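Local coordinates for protein FACT-Spt16 (Cicer arietinum, PDB 5CE6) that forms the N-terminal part of a FACT histone chaperone subunit and probably contributes to binding histones H3-H4 during transcription, at residues I122-P127 with D137-A142; A196-E201 with F383-L388; C300-R305 with S311-T316; V359-K362 with M367-C370. All coordinates share one frame; numbering follows the deposited sequence.

The four contacts sample the N-terminal lobe and the aminopeptidase-like (M24) domain of the chain. Interaction 1 belongs to the N-terminal lobe and packs a helix against an edge strand of its mixed sheet, while interactions 3 and 4 lie in the M24 domain. Interaction 2 joins the chain leading into helix 200-230 to the loop 383-388 of that domain. Its centre is about 17 Å from that of interaction 3, and the two touch: F383 CZ comes to 3.6 Å from N312 OD1. R305 of interaction 3 also binds an acetate, probably from the crystallisation liquor. Interaction 4 is more peripheral, its nearest atoms about 12 Å from those of interaction 3. Interactions 1 and 4 lie 56 Å apart between centres.

Interaction 1: residues I122-P127 with D137-A142; sequences ILHVKP and DAIIRA
H124 and I139 meet in a CH-pi contact between an edge strand and a helix of the N-terminal lobe, which is related in sequence to the AMP_N-like domains of aminopeptidases. Strand 120-125 is an outermost strand of the mixed six-stranded sheet, and helix 133-145, which follows it after a short connection, lies against one side. The backbones stay well apart, 8.6 Å between H124 CA and I139 CA, so side chains alone bridge the gap. The H124 side chain starts out toward the helix and presents one face of its imidazole to I139. Over that face sits I139 CG1, 3.9 Å from the ring centroid and 20° off the ring normal, displaced toward the rim on the NE2 and CD2 side. With CG1 beside the backbone N (chi1 -64°) and the chain extended onward, I139 also brings its CD1 to 3.9 Å from H124 CD2. A138 approaches the ring obliquely from the preceding position of the helix. The polar end of the imidazole is held from within the sheet, where NE2 is hydrogen-bonded to ND1 of H95 on the adjacent strand 93-98; this bond should restrict rotation of the ring. Beyond I139, W173 of helix 168-179 continues the apolar packing. The nearest approach across the contact is H124 NE2 to I139 CG1, at 3.7 Å.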
loop_
_atom_site.group_PDB
_atom_site.type_symbol
_atom_site.label_atom_id
_atom_site.label_comp_id
_atom_site.label_asym_id
_atom_site.label_seq_id
_atom_site.Cartn_x
_atom_site.Cartn_y
_atom_site.Cartn_z
ATOM N N ILE A 122 6.765 29.772 -1.034
ATOM C CA ILE A 122 8.054 30.375 -1.353
ATOM C C ILE A 122 8.879 29.350 -2.103
ATOM O O ILE A 122 9.181 28.291 -1.566
ATOM C CB ILE A 122 8.802 30.785 -0.082
ATOM C CG1 ILE A 122 7.952 31.754 0.736
ATOM C CG2 ILE A 122 10.153 31.414 -0.428
ATOM C CD1 ILE A 122 7.590 33.012 -0.016
ATOM N N LEU A 123 9.247 29.659 -3.343
ATOM C CA LEU A 123 9.965 28.686 -4.157
ATOM C C LEU A 123 11.458 28.982 -4.170
ATOM O O LEU A 123 11.881 30.067 -4.561
ATOM C CB LEU A 123 9.394 28.648 -5.577
ATOM C CG LEU A 123 7.918 28.248 -5.638
ATOM C CD1 LEU A 123 7.378 28.368 -7.051
ATOM C CD2 LEU A 123 7.734 26.832 -5.131
ATOM N N HIS A 124 12.250 28.017 -3.716
ATOM C CA HIS A 124 13.701 28.153 -3.720
ATOM C C HIS A 124 14.244 27.283 -4.843
ATOM O O HIS A 124 14.194 26.058 -4.757
ATOM C CB HIS A 124 14.273 27.689 -2.377
ATOM C CG HIS A 124 13.645 28.352 -1.190
ATOM N ND1 HIS A 124 14.216 29.439 -0.561
ATOM C CD2 HIS A 124 12.500 28.088 -0.518
ATOM C CE1 HIS A 124 13.449 29.815 0.446
ATOM N NE2 HIS A 124 12.399 29.013 0.493
ATOM N N VAL A 125 14.749 27.914 -5.900
ATOM C CA VAL A 125 15.196 27.175 -7.081
ATOM C C VAL A 125 16.632 26.687 -6.925
ATOM O O VAL A 125 17.543 27.494 -6.707
ATOM C CB VAL A 125 15.134 28.051 -8.348
ATOM C CG1 VAL A 125 15.734 27.306 -9.537
ATOM C CG2 VAL A 125 13.707 28.480 -8.639
ATOM N N LYS A 126 16.832 25.377 -7.055
ATOM C CA LYS A 126 18.175 24.802 -6.998
ATOM C C LYS A 126 18.742 24.536 -8.389
ATOM O O LYS A 126 18.154 23.789 -9.178
ATOM C CB LYS A 126 18.187 23.497 -6.195
ATOM C CG LYS A 126 19.598 22.977 -5.901
ATOM C CD LYS A 126 19.577 21.529 -5.441
ATOM C CE LYS A 126 19.359 20.585 -6.614
ATOM N NZ LYS A 126 20.518 20.567 -7.557
ATOM N N PRO A 127 19.895 25.149 -8.688
ATOM C CA PRO A 127 20.678 24.869 -9.899
ATOM C C PRO A 127 21.058 23.392 -9.930
ATOM O O PRO A 127 21.269 22.808 -8.865
ATOM C CB PRO A 127 21.931 25.730 -9.713
ATOM C CG PRO A 127 21.527 26.802 -8.751
ATOM C CD PRO A 127 20.534 26.158 -7.830
ATOM N N ASP A 137 19.550 26.498 4.368
ATOM C CA ASP A 137 19.787 27.415 5.479
ATOM C C ASP A 137 18.702 28.491 5.553
ATOM O O ASP A 137 18.253 28.859 6.637
ATOM C CB ASP A 137 21.166 28.080 5.361
ATOM C CG ASP A 137 22.312 27.103 5.564
ATOM O OD1 ASP A 137 22.085 26.024 6.144
ATOM O OD2 ASP A 137 23.447 27.427 5.145
ATOM N N ALA A 138 18.289 28.997 4.396
ATOM C CA ALA A 138 17.241 30.017 4.342
ATOM C C ALA A 138 15.915 29.453 4.853
ATOM O O ALA A 138 15.209 30.099 5.630
ATOM C CB ALA A 138 17.084 30.540 2.933
ATOM N N ILE A 139 15.581 28.251 4.401
ATOM C CA ILE A 139 14.368 27.578 4.855
ATOM C C ILE A 139 14.402 27.367 6.372
ATOM O O ILE A 139 13.413 27.612 7.070
ATOM C CB ILE A 139 14.160 26.223 4.133
ATOM C CG1 ILE A 139 13.940 26.439 2.635
ATOM C CG2 ILE A 139 12.992 25.479 4.730
ATOM C CD1 ILE A 139 13.671 25.162 1.860
ATOM N N ILE A 140 15.551 26.926 6.876
ATOM C CA ILE A 140 15.729 26.703 8.307
ATOM C C ILE A 140 15.593 28.005 9.110
ATOM O O ILE A 140 14.997 28.015 10.192
ATOM C CB ILE A 140 17.060 25.955 8.590
ATOM C CG1 ILE A 140 16.919 24.478 8.196
ATOM C CG2 ILE A 140 17.459 26.078 10.053
ATOM C CD1 ILE A 140 18.212 23.825 7.717
ATOM N N ARG A 141 16.104 29.110 8.566
ATOM C CA ARG A 141 15.913 30.422 9.190
ATOM C C ARG A 141 14.446 30.853 9.242
ATOM O O ARG A 141 14.004 31.449 10.224
ATOM C CB ARG A 141 16.735 31.500 8.476
ATOM C CG ARG A 141 18.232 31.408 8.716
ATOM C CD ARG A 141 18.921 32.721 8.361
ATOM N NE ARG A 141 18.639 33.124 6.987
ATOM C CZ ARG A 141 19.315 32.695 5.925
ATOM N NH1 ARG A 141 20.324 31.844 6.067
ATOM N NH2 ARG A 141 18.981 33.117 4.714
ATOM N N ALA A 142 13.699 30.565 8.181
ATOM C CA ALA A 142 12.283 30.931 8.128
ATOM C C ALA A 142 11.475 30.169 9.170
ATOM O O ALA A 142 10.617 30.744 9.832
ATOM C CB ALA A 142 11.714 30.699 6.739
#

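Interaction 2: residues A196-E201 with F383-L388; sequences AAKSNE and FRESGL
K198 and E385 reach for each other from opposite directions and close a buried salt bridge, with NZ of K198 2.7 Å from OE2 of E385. The lysine does not run straight: it bends at chi2 (72°) and is extended beyond, which carries its ammonium across to the carboxylate. E385 needs no such bend. Its CG stands beside the backbone N (chi1 -60°), and the chain beyond is fully extended, which carries the carboxylate out to the amine. The hydrogen bond uses the syn lone pair of OE2, on the side of the other oxygen, and NZ consequently lies 3.3 Å from OE1 as well. A water fills the angle between the groups, accepting from K198 NZ at 2.9 Å and lying within hydrogen-bonding distance of both A196 O and E385 OE1, 3.0 Å from the latter. K198 NZ also donates to the carbonyl of F195, so the buried charge is met by carboxylate, carbonyl and water together, an environment that would probably favour the ionised forms of both residues. Next to this polar cluster, the A196 methyl touches CD1 of L388 at 4.1 Å, in a small apolar contact. L388 N in turn bonds to E385 O, linking the two loop residues that face the 196-201 segment. Here a buried lysine-glutamate bridge ties the connection between helices 188-196 and 200-230 to a loop of the M24-type domain, of the kind built on the creatinase/aminopeptidase pita-bread fold.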
loop_
_atom_site.group_PDB
_atom_site.type_symbol
_atom_site.label_atom_id
_atom_site.label_comp_id
_atom_site.label_asym_id
_atom_site.label_seq_id
_atom_site.Cartn_x
_atom_site.Cartn_y
_atom_site.Cartn_z
ATOM N N ALA A 196 -6.104 8.093 5.841
ATOM C CA ALA A 196 -6.887 6.900 6.214
ATOM C C ALA A 196 -8.282 6.808 5.595
ATOM O O ALA A 196 -8.690 5.744 5.125
ATOM C CB ALA A 196 -6.985 6.776 7.732
ATOM N N ALA A 197 -9.025 7.907 5.622
ATOM C CA ALA A 197 -10.371 7.913 5.055
ATOM C C ALA A 197 -10.365 8.555 3.668
ATOM O O ALA A 197 -10.061 9.737 3.519
ATOM C CB ALA A 197 -11.346 8.634 5.976
ATOM N N LYS A 198 -10.708 7.762 2.659
ATOM C CA LYS A 198 -10.668 8.223 1.272
ATOM C C LYS A 198 -11.917 9.014 0.887
ATOM O O LYS A 198 -13.027 8.740 1.373
ATOM C CB LYS A 198 -10.529 7.025 0.324
ATOM C CG LYS A 198 -9.096 6.538 0.084
ATOM C CD LYS A 198 -8.531 5.836 1.287
ATOM C CE LYS A 198 -7.071 5.416 1.055
ATOM N NZ LYS A 198 -6.441 5.146 2.362
ATOM N N SER A 199 -11.733 9.989 0.001
ATOM C CA SER A 199 -12.846 10.711 -0.602
ATOM C C SER A 199 -13.532 9.813 -1.616
ATOM O O SER A 199 -12.991 8.776 -1.990
ATOM C CB SER A 199 -12.338 11.955 -1.316
ATOM O OG SER A 199 -11.672 11.623 -2.521
ATOM N N ASN A 200 -14.719 10.203 -2.069
ATOM C CA ASN A 200 -15.413 9.426 -3.091
ATOM C C ASN A 200 -14.587 9.269 -4.378
ATOM O O ASN A 200 -14.607 8.214 -5.011
ATOM C CB ASN A 200 -16.778 10.043 -3.402
ATOM C CG ASN A 200 -17.806 9.740 -2.332
ATOM O OD1 ASN A 200 -17.754 8.692 -1.693
ATOM N ND2 ASN A 200 -18.750 10.654 -2.136
ATOM N N GLU A 201 -13.864 10.315 -4.759
ATOM C CA GLU A 201 -13.020 10.248 -5.949
ATOM C C GLU A 201 -11.940 9.184 -5.772
ATOM O O GLU A 201 -11.704 8.368 -6.665
ATOM C CB GLU A 201 -12.391 11.614 -6.244
ATOM C CG GLU A 201 -11.389 11.602 -7.390
ATOM C CD GLU A 201 -10.769 12.967 -7.633
ATOM O OE1 GLU A 201 -11.102 13.904 -6.885
ATOM O OE2 GLU A 201 -9.964 13.099 -8.576
ATOM N N PHE A 383 0.940 1.349 -0.956
ATOM C CA PHE A 383 0.464 -0.027 -0.985
ATOM C C PHE A 383 0.196 -0.562 0.426
ATOM O O PHE A 383 -0.742 -1.344 0.664
ATOM C CB PHE A 383 1.464 -0.928 -1.708
ATOM C CG PHE A 383 0.974 -2.329 -1.842
ATOM C CD1 PHE A 383 0.000 -2.643 -2.786
ATOM C CD2 PHE A 383 1.454 -3.318 -1.003
ATOM C CE1 PHE A 383 -0.500 -3.936 -2.879
ATOM C CE2 PHE A 383 0.973 -4.608 -1.095
ATOM C CZ PHE A 383 0.006 -4.919 -2.038
ATOM N N ARG A 384 1.035 -0.141 1.366
ATOM C CA ARG A 384 0.911 -0.573 2.735
ATOM C C ARG A 384 0.823 0.630 3.676
ATOM O O ARG A 384 1.814 1.332 3.900
ATOM C CB ARG A 384 2.127 -1.433 3.068
ATOM C CG ARG A 384 2.054 -2.205 4.330
ATOM C CD ARG A 384 3.243 -3.149 4.393
ATOM N NE ARG A 384 3.355 -3.753 5.707
ATOM C CZ ARG A 384 2.754 -4.885 6.046
ATOM N NH1 ARG A 384 2.013 -5.529 5.152
ATOM N NH2 ARG A 384 2.897 -5.371 7.272
ATOM N N GLU A 385 -0.371 0.874 4.205
ATOM C CA GLU A 385 -0.568 1.887 5.236
ATOM C C GLU A 385 -0.299 1.266 6.613
ATOM O O GLU A 385 -1.163 0.615 7.205
ATOM C CB GLU A 385 -1.975 2.479 5.136
ATOM C CG GLU A 385 -2.220 3.132 3.769
ATOM C CD GLU A 385 -3.603 3.737 3.614
ATOM O OE1 GLU A 385 -4.447 3.581 4.526
ATOM O OE2 GLU A 385 -3.852 4.364 2.566
ATOM N N SER A 386 0.919 1.460 7.106
ATOM C CA SER A 386 1.376 0.770 8.310
ATOM C C SER A 386 0.567 1.078 9.571
ATOM O O SER A 386 0.429 0.215 10.439
ATOM C CB SER A 386 2.862 1.038 8.550
ATOM O OG SER A 386 3.640 0.516 7.487
ATOM N N GLY A 387 0.029 2.295 9.668
ATOM C CA GLY A 387 -0.779 2.681 10.817
ATOM C C GLY A 387 -2.124 1.969 10.902
ATOM O O GLY A 387 -2.815 2.024 11.927
ATOM N N LEU A 388 -2.501 1.288 9.826
ATOM C CA LEU A 388 -3.756 0.548 9.800
ATOM C C LEU A 388 -3.508 -0.942 9.613
ATOM O O LEU A 388 -4.225 -1.603 8.866
ATOM C CB LEU A 388 -4.664 1.057 8.679
ATOM C CG LEU A 388 -5.291 2.439 8.859
ATOM C CD1 LEU A 388 -6.189 2.753 7.671
ATOM C CD2 LEU A 388 -6.094 2.483 10.148
HETATM O O HOH W 1 -7.441 3.345 4.434
#

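Interaction 3: residues C300-R305 with S311-T316; sequences CAVGAR and SNIART. With ACT (acetate ion), chain B.
C300 and R315 face each other as a hydrogen-bonded antiparallel pair, C300 N to R315 O at 3.0 Å and R315 N to C300 O at 2.9 Å. V302 and I313 repeat the pattern two residues on, with V302 N to I313 O and I313 N to V302 O. Between them the non-hydrogen-bonded pair A301 and A314 brings its methyls to 3.9 Å, CB to CB. On the opposite face of the sheet V302 and I313 lie side by side, pointing the same way, and their CG1 and CG2 respectively press together at 3.5 Å. These pairs form the body of the beta hairpin 296-306 and 309-319 in the M24-type domain, with segments 300-302 and 313-316 running at 169° to each other, close to antiparallel. Toward the turn, S311 OG donates to A304 O at 2.8 Å; its chi1 of 63° swings the hydroxyl between backbone N and carbonyl carbon, and T213 of helix 200-230 is a further partner. N312 turns its amide oxygen to Y267 and its ND2 to N405. R315 folds back so that NH1 bonds to A314 O from above the carbonyl plane, while NH2 forms a salt bridge with D431 on strand 424-435. Next to A304, at the turn end, the extended R305 takes acetate OXT at the edge of its guanidinium, in plane, NH2 to OXT 2.8 Å.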
loop_
_atom_site.group_PDB
_atom_site.type_symbol
_atom_site.label_atom_id
_atom_site.label_comp_id
_atom_site.label_asym_id
_atom_site.label_seq_id
_atom_site.Cartn_x
_atom_site.Cartn_y
_atom_site.Cartn_z
ATOM N N CYS A 300 -0.704 -17.077 -5.804
ATOM C CA CYS A 300 -0.543 -15.924 -6.689
ATOM C C CYS A 300 -1.078 -14.665 -6.035
ATOM O O CYS A 300 -2.225 -14.618 -5.594
ATOM C CB CYS A 300 -1.256 -16.112 -8.034
ATOM S SG CYS A 300 -1.203 -14.601 -9.075
ATOM N N ALA A 301 -0.241 -13.636 -5.986
ATOM C CA ALA A 301 -0.671 -12.326 -5.498
ATOM C C ALA A 301 -0.372 -11.295 -6.575
ATOM O O ALA A 301 0.735 -11.240 -7.097
ATOM C CB ALA A 301 0.042 -11.961 -4.200
ATOM N N VAL A 302 -1.373 -10.491 -6.919
ATOM C CA VAL A 302 -1.171 -9.464 -7.937
ATOM C C VAL A 302 -1.872 -8.180 -7.527
ATOM O O VAL A 302 -2.925 -8.208 -6.897
ATOM C CB VAL A 302 -1.656 -9.963 -9.326
ATOM C CG1 VAL A 302 -3.093 -10.390 -9.269
ATOM C CG2 VAL A 302 -1.480 -8.906 -10.375
ATOM N N GLY A 303 -1.284 -7.040 -7.865
ATOM C CA GLY A 303 -1.967 -5.792 -7.586
ATOM C C GLY A 303 -1.712 -4.768 -8.667
ATOM O O GLY A 303 -0.561 -4.546 -9.060
ATOM N N ALA A 304 -2.791 -4.155 -9.147
ATOM C CA ALA A 304 -2.710 -3.068 -10.117
ATOM C C ALA A 304 -2.924 -1.737 -9.415
ATOM O O ALA A 304 -3.588 -1.660 -8.372
ATOM C CB ALA A 304 -3.733 -3.241 -11.224
ATOM N N ARG A 305 -2.362 -0.689 -10.003
ATOM C CA ARG A 305 -2.441 0.647 -9.446
ATOM C C ARG A 305 -3.107 1.542 -10.484
ATOM O O ARG A 305 -2.818 1.445 -11.681
ATOM C CB ARG A 305 -1.020 1.147 -9.146
ATOM C CG ARG A 305 -0.924 2.209 -8.061
ATOM C CD ARG A 305 0.538 2.589 -7.808
ATOM N NE ARG A 305 0.672 3.596 -6.755
ATOM C CZ ARG A 305 1.815 4.200 -6.439
ATOM N NH1 ARG A 305 2.930 3.900 -7.094
ATOM N NH2 ARG A 305 1.845 5.102 -5.469
ATOM N N SER A 311 -4.293 -1.492 -5.250
ATOM C CA SER A 311 -5.280 -2.521 -4.940
ATOM C C SER A 311 -4.516 -3.817 -4.846
ATOM O O SER A 311 -3.349 -3.883 -5.239
ATOM C CB SER A 311 -6.366 -2.608 -6.021
ATOM O OG SER A 311 -5.806 -2.998 -7.273
ATOM N N ASN A 312 -5.160 -4.860 -4.338
ATOM C CA ASN A 312 -4.456 -6.118 -4.177
ATOM C C ASN A 312 -5.410 -7.295 -4.207
ATOM O O ASN A 312 -6.554 -7.180 -3.761
ATOM C CB ASN A 312 -3.727 -6.156 -2.842
ATOM C CG ASN A 312 -2.763 -7.314 -2.766
ATOM O OD1 ASN A 312 -1.912 -7.471 -3.643
ATOM N ND2 ASN A 312 -2.905 -8.146 -1.746
ATOM N N ILE A 313 -4.935 -8.431 -4.715
ATOM C CA ILE A 313 -5.690 -9.675 -4.577
ATOM C C ILE A 313 -4.679 -10.794 -4.448
ATOM O O ILE A 313 -3.553 -10.676 -4.917
ATOM C CB ILE A 313 -6.623 -9.914 -5.796
ATOM C CG1 ILE A 313 -7.714 -10.944 -5.472
ATOM C CG2 ILE A 313 -5.828 -10.391 -7.010
ATOM C CD1 ILE A 313 -8.604 -11.251 -6.683
ATOM N N ALA A 314 -5.050 -11.866 -3.761
ATOM C CA ALA A 314 -4.190 -13.037 -3.686
ATOM C C ALA A 314 -5.098 -14.242 -3.603
ATOM O O ALA A 314 -6.115 -14.207 -2.904
ATOM C CB ALA A 314 -3.265 -12.985 -2.470
ATOM N N ARG A 315 -4.732 -15.292 -4.337
ATOM C CA ARG A 315 -5.498 -16.542 -4.334
ATOM C C ARG A 315 -4.546 -17.706 -4.232
ATOM O O ARG A 315 -3.397 -17.612 -4.645
ATOM C CB ARG A 315 -6.317 -16.665 -5.621
ATOM C CG ARG A 315 -7.440 -15.629 -5.766
ATOM C CD ARG A 315 -8.574 -15.904 -4.776
ATOM N NE ARG A 315 -9.678 -14.941 -4.923
ATOM C CZ ARG A 315 -9.801 -13.826 -4.206
ATOM N NH1 ARG A 315 -8.892 -13.507 -3.290
ATOM N NH2 ARG A 315 -10.848 -13.028 -4.396
ATOM N N THR A 316 -5.029 -18.806 -3.667
ATOM C CA THR A 316 -4.263 -20.039 -3.618
ATOM C C THR A 316 -5.038 -21.107 -4.382
ATOM O O THR A 316 -6.258 -21.232 -4.231
ATOM C CB THR A 316 -4.069 -20.492 -2.181
ATOM O OG1 THR A 316 -3.354 -19.477 -1.478
ATOM C CG2 THR A 316 -3.267 -21.785 -2.126
HETATM C C ACT B . 4.740 6.021 -3.493
HETATM O O ACT B . 5.940 5.947 -3.151
HETATM O OXT ACT B . 4.492 5.772 -4.696
HETATM C CH3 ACT B . 3.670 6.395 -2.511
#

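Interaction 4: residues V359-K362 with M367-C370; sequences VVEK and MVSC
V360 and V368 have the nearest backbones here, their CA atoms 5.7 Å apart, as the chain leaves helix 349-363 and doubles back with residues 367-370 in helical phi/psi but without regular helical bonding. From the helix, V360 points its side chain at the returning segment. Its CG1, anti to the backbone N (chi1 -176°), does most of the touching: it lies 3.6 Å from V368 CG2 and equally close to V368 N, and it also reaches M367 CB at 4.1 Å. One methyl thus sits against both the side chain and the backbone at the M367-V368 junction. V368 answers with its CG2, which stands beside its own backbone N, and the two valines slant across one another instead of meeting head-on. E361 belongs to the exposed side of the helix, and its CB starts away from 367-370, but the bend at chi2 (68°) brings the carboxylate back, with OE2 3.5 Å from V368 CG2. Within the returning segment C370 N bonds to M367 O at 2.9 Å, closing a turn, while M367 sends its extended chain toward F410 and L413 of strand 403-414. V360 reaches F410 too, and V331 of helix 323-342, so the contact packs the C-terminal part of helix 349-363 and its following loop onto the sheet of the M24-type (pita-bread) domain. With no hydrogen bond across it, the association rests on van der Waals contact of the V360 methyl with V368 CG2, M367 CB and the backbone between them, and the carboxylate of E361 borders it at the solvent-exposed side.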
loop_
_atom_site.group_PDB
_atom_site.type_symbol
_atom_site.label_atom_id
_atom_site.label_comp_id
_atom_site.label_asym_id
_atom_site.label_seq_id
_atom_site.Cartn_x
_atom_site.Cartn_y
_atom_site.Cartn_z
ATOM N N VAL A 359 -11.802 -18.164 14.691
ATOM C CA VAL A 359 -12.194 -19.159 13.704
ATOM C C VAL A 359 -11.211 -20.327 13.683
ATOM O O VAL A 359 -11.611 -21.493 13.703
ATOM C CB VAL A 359 -12.278 -18.536 12.294
ATOM C CG1 VAL A 359 -12.257 -19.614 11.221
ATOM C CG2 VAL A 359 -13.525 -17.680 12.171
ATOM N N VAL A 360 -9.919 -20.014 13.635
ATOM C CA VAL A 360 -8.908 -21.065 13.591
ATOM C C VAL A 360 -8.893 -21.850 14.906
ATOM O O VAL A 360 -8.784 -23.078 14.900
ATOM C CB VAL A 360 -7.511 -20.505 13.242
ATOM C CG1 VAL A 360 -6.504 -21.635 13.096
ATOM C CG2 VAL A 360 -7.572 -19.711 11.938
ATOM N N GLU A 361 -9.048 -21.155 16.029
ATOM C CA GLU A 361 -9.064 -21.830 17.334
ATOM C C GLU A 361 -10.202 -22.850 17.424
ATOM O O GLU A 361 -10.042 -23.937 17.997
ATOM C CB GLU A 361 -9.152 -20.810 18.479
ATOM C CG GLU A 361 -9.196 -21.431 19.881
ATOM C CD GLU A 361 -7.897 -22.118 20.288
ATOM O OE1 GLU A 361 -7.940 -22.987 21.193
ATOM O OE2 GLU A 361 -6.836 -21.787 19.714
ATOM N N LYS A 362 -11.350 -22.511 16.844
ATOM C CA LYS A 362 -12.499 -23.415 16.846
ATOM C C LYS A 362 -12.337 -24.600 15.894
ATOM O O LYS A 362 -12.558 -25.750 16.279
ATOM C CB LYS A 362 -13.797 -22.657 16.521
ATOM C CG LYS A 362 -15.015 -23.569 16.337
ATOM C CD LYS A 362 -16.322 -22.787 16.362
ATOM C CE LYS A 362 -17.525 -23.690 16.104
ATOM N NZ LYS A 362 -17.579 -24.855 17.034
ATOM N N MET A 367 -3.522 -25.358 14.056
ATOM C CA MET A 367 -3.042 -24.493 12.982
ATOM C C MET A 367 -2.912 -23.028 13.397
ATOM O O MET A 367 -2.381 -22.215 12.641
ATOM C CB MET A 367 -3.961 -24.575 11.757
ATOM C CG MET A 367 -4.002 -25.931 11.075
ATOM S SD MET A 367 -5.017 -25.811 9.592
ATOM C CE MET A 367 -5.177 -27.549 9.155
ATOM N N VAL A 368 -3.396 -22.693 14.591
ATOM C CA VAL A 368 -3.378 -21.303 15.052
ATOM C C VAL A 368 -1.981 -20.697 14.974
ATOM O O VAL A 368 -1.805 -19.569 14.510
ATOM C CB VAL A 368 -3.914 -21.163 16.489
ATOM C CG1 VAL A 368 -3.614 -19.777 17.031
ATOM C CG2 VAL A 368 -5.410 -21.435 16.529
ATOM N N SER A 369 -0.981 -21.461 15.401
ATOM C CA SER A 369 0.400 -20.977 15.405
ATOM C C SER A 369 0.942 -20.651 14.012
ATOM O O SER A 369 1.942 -19.939 13.886
ATOM C CB SER A 369 1.325 -21.980 16.105
ATOM O OG SER A 369 1.323 -23.221 15.426
ATOM N N CYS A 370 0.281 -21.144 12.967
ATOM C CA CYS A 370 0.751 -20.885 11.615
ATOM C C CYS A 370 0.051 -19.700 10.969
ATOM O O CYS A 370 0.420 -19.292 9.882
ATOM C CB CYS A 370 0.576 -22.113 10.728
ATOM S SG CYS A 370 1.632 -23.510 11.210
#